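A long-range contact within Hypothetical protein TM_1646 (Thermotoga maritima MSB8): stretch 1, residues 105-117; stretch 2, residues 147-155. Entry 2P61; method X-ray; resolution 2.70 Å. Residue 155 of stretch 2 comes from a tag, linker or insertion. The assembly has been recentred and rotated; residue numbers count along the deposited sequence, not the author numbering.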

ATOM      1  N   SER A 105       7.363 -17.516   7.253  1.00 85.45           N
ATOM      2  CA  SER A 105       5.924 -17.332   7.162  1.00 84.30           C
ATOM      3  C   SER A 105       5.562 -15.893   6.837  1.00 83.32           C
ATOM      4  O   SER A 105       4.657 -15.628   6.006  1.00 84.10           O
ATOM      5  CB  SER A 105       5.260 -17.727   8.477  1.00 84.97           C
ATOM      6  OG  SER A 105       4.121 -18.524   8.261  1.00 84.77           O
ATOM      7  N   GLY A 106       6.228 -14.956   7.513  1.00 81.11           N
ATOM      8  CA  GLY A 106       6.142 -13.537   7.145  1.00 77.79           C
ATOM      9  C   GLY A 106       6.450 -13.289   5.676  1.00 76.93           C
ATOM     10  O   GLY A 106       5.650 -12.657   5.004  1.00 76.43           O
ATOM     11  N   ARG A 107       7.590 -13.795   5.166  1.00 75.21           N
ATOM     12  CA  ARG A 107       8.017 -13.489   3.826  1.00 74.54           C
ATOM     13  C   ARG A 107       7.080 -14.117   2.835  1.00 72.43           C
ATOM     14  O   ARG A 107       6.998 -13.706   1.683  1.00 72.26           O
ATOM     15  CB  ARG A 107       9.397 -14.047   3.520  1.00 74.18           C
ATOM     16  CG  ARG A 107      10.525 -13.723   4.435  1.00 78.63           C
ATOM     17  CD  ARG A 107      11.815 -14.374   3.821  1.00 80.38           C
ATOM     18  NE  ARG A 107      12.777 -14.921   4.818  1.00 89.74           N
ATOM     19  CZ  ARG A 107      13.505 -16.041   4.644  1.00 92.01           C
ATOM     20  NH1 ARG A 107      13.379 -16.782   3.528  1.00 91.63           N
ATOM     21  NH2 ARG A 107      14.346 -16.445   5.603  1.00 92.92           N
ATOM     22  N   ALA A 108       6.424 -15.187   3.261  1.00 71.98           N
ATOM     23  CA  ALA A 108       5.565 -15.959   2.357  1.00 70.02           C
ATOM     24  C   ALA A 108       4.233 -15.234   2.217  1.00 68.85           C
ATOM     25  O   ALA A 108       3.720 -15.101   1.114  1.00 68.09           O
ATOM     26  CB  ALA A 108       5.367 -17.388   2.886  1.00 69.37           C
ATOM     27  N   ARG A 109       3.652 -14.765   3.312  1.00 68.29           N
ATOM     28  CA  ARG A 109       2.490 -13.894   3.127  1.00 69.87           C
ATOM     29  C   ARG A 109       2.850 -12.706   2.225  1.00 70.30           C
ATOM     30  O   ARG A 109       2.352 -12.622   1.080  1.00 72.40           O
ATOM     31  CB  ARG A 109       1.866 -13.497   4.443  1.00 69.69           C
ATOM     32  CG  ARG A 109       1.444 -14.737   5.250  1.00 71.95           C
ATOM     33  CD  ARG A 109       0.641 -14.345   6.453  1.00 77.66           C
ATOM     34  NE  ARG A 109       1.154 -14.924   7.697  1.00 86.41           N
ATOM     35  CZ  ARG A 109       0.681 -16.049   8.231  1.00 91.94           C
ATOM     36  NH1 ARG A 109      -0.301 -16.730   7.627  1.00 93.67           N
ATOM     37  NH2 ARG A 109       1.197 -16.511   9.364  1.00 95.03           N
ATOM     38  N   LEU A 110       3.772 -11.849   2.653  1.00 69.43           N
ATOM     39  CA  LEU A 110       4.345 -10.852   1.746  1.00 68.39           C
ATOM     40  C   LEU A 110       4.424 -11.229   0.274  1.00 67.38           C
ATOM     41  O   LEU A 110       3.930 -10.514  -0.590  1.00 69.45           O
ATOM     42  CB  LEU A 110       5.730 -10.441   2.199  1.00 68.85           C
ATOM     43  CG  LEU A 110       6.366  -9.252   1.456  1.00 68.90           C
ATOM     44  CD1 LEU A 110       5.653  -7.894   1.713  1.00 62.50           C
ATOM     45  CD2 LEU A 110       7.837  -9.223   1.878  1.00 68.16           C
ATOM     46  N   HIS A 111       5.027 -12.332  -0.066  1.00 65.67           N
ATOM     47  CA  HIS A 111       5.114 -12.605  -1.494  1.00 65.21           C
ATOM     48  C   HIS A 111       3.715 -12.764  -2.118  1.00 65.31           C
ATOM     49  O   HIS A 111       3.519 -12.393  -3.284  1.00 67.01           O
ATOM     50  CB  HIS A 111       6.014 -13.801  -1.816  1.00 64.04           C
ATOM     51  CG  HIS A 111       6.107 -14.101  -3.272  1.00 64.72           C
ATOM     52  ND1 HIS A 111       7.009 -13.470  -4.118  1.00 68.96           N
ATOM     53  CD2 HIS A 111       5.417 -14.969  -4.043  1.00 65.12           C
ATOM     54  CE1 HIS A 111       6.861 -13.930  -5.348  1.00 67.46           C
ATOM     55  NE2 HIS A 111       5.901 -14.844  -5.329  1.00 70.32           N
ATOM     56  N   LEU A 112       2.744 -13.272  -1.373  1.00 63.85           N
ATOM     57  CA  LEU A 112       1.515 -13.657  -2.025  1.00 63.98           C
ATOM     58  C   LEU A 112       0.546 -12.500  -1.927  1.00 65.30           C
ATOM     59  O   LEU A 112      -0.342 -12.333  -2.790  1.00 66.31           O
ATOM     60  CB  LEU A 112       0.916 -14.974  -1.449  1.00 63.99           C
ATOM     61  CG  LEU A 112       1.718 -16.316  -1.506  1.00 59.23           C
ATOM     62  CD1 LEU A 112       1.182 -17.347  -0.532  1.00 49.25           C
ATOM     63  CD2 LEU A 112       1.671 -16.873  -2.926  1.00 54.61           C
ATOM     64  N   VAL A 113       0.733 -11.644  -0.936  1.00 65.49           N
ATOM     65  CA  VAL A 113      -0.203 -10.553  -0.843  1.00 66.62           C
ATOM     66  C   VAL A 113       0.147  -9.444  -1.836  1.00 68.91           C
ATOM     67  O   VAL A 113      -0.725  -8.940  -2.557  1.00 70.57           O
ATOM     68  CB  VAL A 113      -0.304 -10.017   0.545  1.00 66.81           C
ATOM     69  CG1 VAL A 113      -0.895  -8.646   0.472  1.00 66.37           C
ATOM     70  CG2 VAL A 113      -1.121 -11.002   1.459  1.00 61.69           C
ATOM     71  N   VAL A 114       1.431  -9.079  -1.906  1.00 69.63           N
ATOM     72  CA  VAL A 114       1.928  -8.271  -3.000  1.00 68.83           C
ATOM     73  C   VAL A 114       1.471  -8.825  -4.353  1.00 70.00           C
ATOM     74  O   VAL A 114       0.876  -8.112  -5.118  1.00 71.64           O
ATOM     75  CB  VAL A 114       3.464  -8.154  -2.893  1.00 69.68           C
ATOM     76  CG1 VAL A 114       4.094  -7.553  -4.188  1.00 67.11           C
ATOM     77  CG2 VAL A 114       3.848  -7.380  -1.591  1.00 66.40           C
ATOM     78  N   GLU A 115       1.710 -10.080  -4.671  1.00 70.80           N
ATOM     79  CA  GLU A 115       1.102 -10.658  -5.879  1.00 73.79           C
ATOM     80  C   GLU A 115      -0.408 -10.322  -5.999  1.00 72.42           C
ATOM     81  O   GLU A 115      -0.863  -9.969  -7.079  1.00 72.18           O
ATOM     82  CB  GLU A 115       1.276 -12.178  -5.902  1.00 73.51           C
ATOM     83  CG  GLU A 115       2.098 -12.775  -7.033  1.00 79.04           C
ATOM     84  CD  GLU A 115       1.818 -14.344  -7.261  1.00 80.74           C
ATOM     85  OE1 GLU A 115       0.636 -14.806  -7.166  1.00 83.19           O
ATOM     86  OE2 GLU A 115       2.811 -15.100  -7.551  1.00 90.14           O
ATOM     87  N   GLU A 116      -1.180 -10.424  -4.898  1.00 70.96           N
ATOM     88  CA  GLU A 116      -2.606 -10.085  -4.956  1.00 69.44           C
ATOM     89  C   GLU A 116      -2.891  -8.616  -5.223  1.00 68.09           C
ATOM     90  O   GLU A 116      -3.815  -8.294  -5.968  1.00 69.01           O
ATOM     91  CB  GLU A 116      -3.303 -10.464  -3.675  1.00 69.65           C
ATOM     92  CG  GLU A 116      -4.515 -11.303  -3.897  1.00 73.49           C
ATOM     93  CD  GLU A 116      -5.378 -11.534  -2.635  1.00 80.35           C
ATOM     94  OE1 GLU A 116      -6.633 -11.328  -2.802  1.00 81.21           O
ATOM     95  OE2 GLU A 116      -4.821 -11.914  -1.523  1.00 78.49           O
ATOM     96  N   VAL A 117      -2.124  -7.730  -4.593  1.00 66.46           N
ATOM     97  CA  VAL A 117      -2.321  -6.296  -4.693  1.00 65.09           C
ATOM     98  C   VAL A 117      -2.130  -5.889  -6.133  1.00 66.83           C
ATOM     99  O   VAL A 117      -2.950  -5.151  -6.690  1.00 67.07           O
ATOM    100  CB  VAL A 117      -1.267  -5.582  -3.878  1.00 64.07           C
ATOM    101  CG1 VAL A 117      -1.049  -4.157  -4.370  1.00 62.70           C
ATOM    102  CG2 VAL A 117      -1.633  -5.581  -2.460  1.00 62.06           C
ATOM    103  N   GLY A 147      -7.552  -3.201   2.331  1.00 61.22           N
ATOM    104  CA  GLY A 147      -7.753  -4.203   3.357  1.00 59.93           C
ATOM    105  C   GLY A 147      -6.443  -4.890   3.386  1.00 59.34           C
ATOM    106  O   GLY A 147      -5.891  -5.064   4.429  1.00 60.72           O
ATOM    107  N   LEU A 148      -5.914  -5.178   2.207  1.00 58.97           N
ATOM    108  CA  LEU A 148      -4.702  -5.995   2.051  1.00 60.80           C
ATOM    109  C   LEU A 148      -3.425  -5.269   2.450  1.00 61.83           C
ATOM    110  O   LEU A 148      -2.435  -5.888   2.844  1.00 62.32           O
ATOM    111  CB  LEU A 148      -4.519  -6.469   0.602  1.00 60.55           C
ATOM    112  CG  LEU A 148      -5.630  -7.330  -0.033  1.00 56.71           C
ATOM    113  CD1 LEU A 148      -5.298  -7.461  -1.526  1.00 53.79           C
ATOM    114  CD2 LEU A 148      -5.660  -8.625   0.634  1.00 45.92           C
ATOM    115  N   ILE A 149      -3.452  -3.952   2.339  1.00 62.67           N
ATOM    116  CA  ILE A 149      -2.295  -3.234   2.700  1.00 62.96           C
ATOM    117  C   ILE A 149      -2.213  -3.206   4.174  1.00 65.00           C
ATOM    118  O   ILE A 149      -1.133  -3.400   4.683  1.00 68.47           O
ATOM    119  CB  ILE A 149      -2.211  -1.865   2.004  1.00 63.89           C
ATOM    120  CG1 ILE A 149      -1.675  -2.117   0.588  1.00 61.27           C
ATOM    121  CG2 ILE A 149      -1.373  -0.828   2.854  1.00 58.80           C
ATOM    122  CD1 ILE A 149      -2.287  -1.157  -0.352  1.00 69.18           C
ATOM    123  N   LEU A 150      -3.335  -3.033   4.860  1.00 65.77           N
ATOM    124  CA  LEU A 150      -3.406  -3.089   6.331  1.00 66.13           C
ATOM    125  C   LEU A 150      -3.121  -4.480   6.937  1.00 67.88           C
ATOM    126  O   LEU A 150      -2.581  -4.569   8.030  1.00 68.78           O
ATOM    127  CB  LEU A 150      -4.751  -2.533   6.843  1.00 63.84           C
ATOM    128  CG  LEU A 150      -5.066  -1.055   6.623  1.00 61.24           C
ATOM    129  CD1 LEU A 150      -6.516  -0.852   6.813  1.00 56.96           C
ATOM    130  CD2 LEU A 150      -4.253  -0.069   7.551  1.00 61.14           C
ATOM    131  N   ASN A 151      -3.478  -5.580   6.285  1.00 69.82           N
ATOM    132  CA  ASN A 151      -2.894  -6.864   6.767  1.00 73.15           C
ATOM    133  C   ASN A 151      -1.384  -6.771   6.801  1.00 73.75           C
ATOM    134  O   ASN A 151      -0.801  -6.921   7.869  1.00 76.07           O
ATOM    135  CB  ASN A 151      -3.247  -8.059   5.893  1.00 73.99           C
ATOM    136  CG  ASN A 151      -4.745  -8.293   5.811  1.00 78.15           C
ATOM    137  OD1 ASN A 151      -5.222  -8.878   4.834  1.00 83.71           O
ATOM    138  ND2 ASN A 151      -5.499  -7.873   6.838  1.00 79.41           N
ATOM    139  N   LEU A 152      -0.788  -6.488   5.638  1.00 73.22           N
ATOM    140  CA  LEU A 152       0.649  -6.241   5.461  1.00 73.51           C
ATOM    141  C   LEU A 152       1.220  -5.345   6.520  1.00 73.06           C
ATOM    142  O   LEU A 152       2.239  -5.622   7.063  1.00 74.46           O
ATOM    143  CB  LEU A 152       0.932  -5.612   4.074  1.00 74.04           C
ATOM    144  CG  LEU A 152       0.971  -6.665   2.954  1.00 71.81           C
ATOM    145  CD1 LEU A 152       1.246  -6.130   1.589  1.00 70.13           C
ATOM    146  CD2 LEU A 152       1.963  -7.694   3.333  1.00 69.50           C
ATOM    147  N   TYR A 153       0.572  -4.266   6.842  1.00 72.69           N
ATOM    148  CA  TYR A 153       1.096  -3.451   7.892  1.00 73.72           C
ATOM    149  C   TYR A 153       1.160  -4.186   9.230  1.00 74.98           C
ATOM    150  O   TYR A 153       1.998  -3.883  10.061  1.00 76.91           O
ATOM    151  CB  TYR A 153       0.184  -2.249   8.027  1.00 73.64           C
ATOM    152  CG  TYR A 153       0.616  -1.154   8.937  1.00 72.32           C
ATOM    153  CD1 TYR A 153       1.960  -0.820   9.140  1.00 74.94           C
ATOM    154  CD2 TYR A 153      -0.314  -0.400   9.541  1.00 70.30           C
ATOM    155  CE1 TYR A 153       2.317   0.251   9.966  1.00 71.60           C
ATOM    156  CE2 TYR A 153       0.034   0.662  10.347  1.00 71.05           C
ATOM    157  CZ  TYR A 153       1.321   0.986  10.545  1.00 69.62           C
ATOM    158  OH  TYR A 153       1.531   2.049  11.369  1.00 69.85           O
ATOM    159  N   ARG A 154       0.246  -5.107   9.482  1.00 76.46           N
ATOM    160  CA  ARG A 154       0.238  -5.772  10.765  1.00 79.33           C
ATOM    161  C   ARG A 154       1.092  -7.043  10.715  1.00 80.77           C
ATOM    162  O   ARG A 154       0.610  -8.114  11.027  1.00 82.39           O
ATOM    163  CB  ARG A 154      -1.205  -6.040  11.207  1.00 77.74           C
ATOM    164  CG  ARG A 154      -1.845  -7.202  10.570  1.00 80.23           C
ATOM    165  CD  ARG A 154      -3.308  -7.504  11.054  1.00 81.01           C
ATOM    166  NE  ARG A 154      -3.353  -7.620  12.493  1.00 83.32           N
ATOM    167  CZ  ARG A 154      -4.180  -6.945  13.295  1.00 82.86           C
ATOM    168  NH1 ARG A 154      -5.113  -6.100  12.812  1.00 78.61           N
ATOM    169  NH2 ARG A 154      -4.060  -7.150  14.608  1.00 79.91           N
ATOM    170  N   GLU A 155       2.350  -6.929  10.284  1.00 82.57           N
ATOM    171  CA  GLU A 155       3.147  -8.101   9.855  1.00 82.45           C
ATOM    172  C   GLU A 155       4.580  -7.670   9.597  1.00 82.55           C
ATOM    173  O   GLU A 155       4.937  -6.493   9.762  1.00 82.84           O
ATOM    174  CB  GLU A 155       2.521  -8.691   8.581  1.00 82.33           C
ATOM    175  CG  GLU A 155       3.255  -9.870   7.877  1.00 83.44           C
ATOM    176  CD  GLU A 155       2.670 -11.232   8.217  1.00 87.07           C
ATOM    177  OE1 GLU A 155       1.458 -11.479   7.961  1.00 85.99           O
ATOM    178  OE2 GLU A 155       3.445 -12.067   8.764  1.00 92.03           O
TER

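The centre of the contact is apolar and is built around Leu152 and Val113. Leu152 CD1 lies 3.5 Å from Val113 CG1, the shortest apolar approach between the stretches. The CA-to-CB bond of Leu152 points sideways, but its m,t rotamer (chi1 -81°, chi2 -180°) brings the branched end closer to the opposing helix. There Leu152 CD2 meets Leu110 CD1 at 4.0 Å, and Leu152 CD1 reaches Val114 CG2 at 4.3 Å. Leu110, in its t,p rotamer, likewise starts sideways and ends nearer. Val113 needs no such reach: its CA-to-CB bond points toward the partner, and its short side chain puts CG1 4.2 Å from Leu148 CB and 4.0 Å from the backbone O of Leu148.

One turn farther along stretch 1, Val117 is buried and extends the apolar surface, with CG2 4.2 Å from Leu148 CD1. The other methyl of Leu148, CD2, lies 4.0 Å from Glu116 OE2, so this leucine spans the change from buried packing to an exposed carboxylate. Leu148 and Leu152 are covered by about 80 Å² each, a large share of the 462 Å² buried in total.

The two helices run nearly antiparallel, at 161°, with axes 10.2 Å apart at closest approach. Consistent with this, Val113 pairs with Leu148 and Leu110 with Leu152, each at a CA separation of 7.0 Å (CA to CA).

At the other end the contact turns polar. Glu155, a tag residue beyond the helix, forms a salt bridge through OE1 with Arg109 NE at 3.5 Å; the carboxylate approaches the guanidinium obliquely, and OE1 is also 3.3 Å from Arg109 CD. Glu155 OE2 sits 3.5 Å from Gly106 CA. No hydrogen bond crosses between the stretches, leaving apolar packing and this single salt bridge to join them.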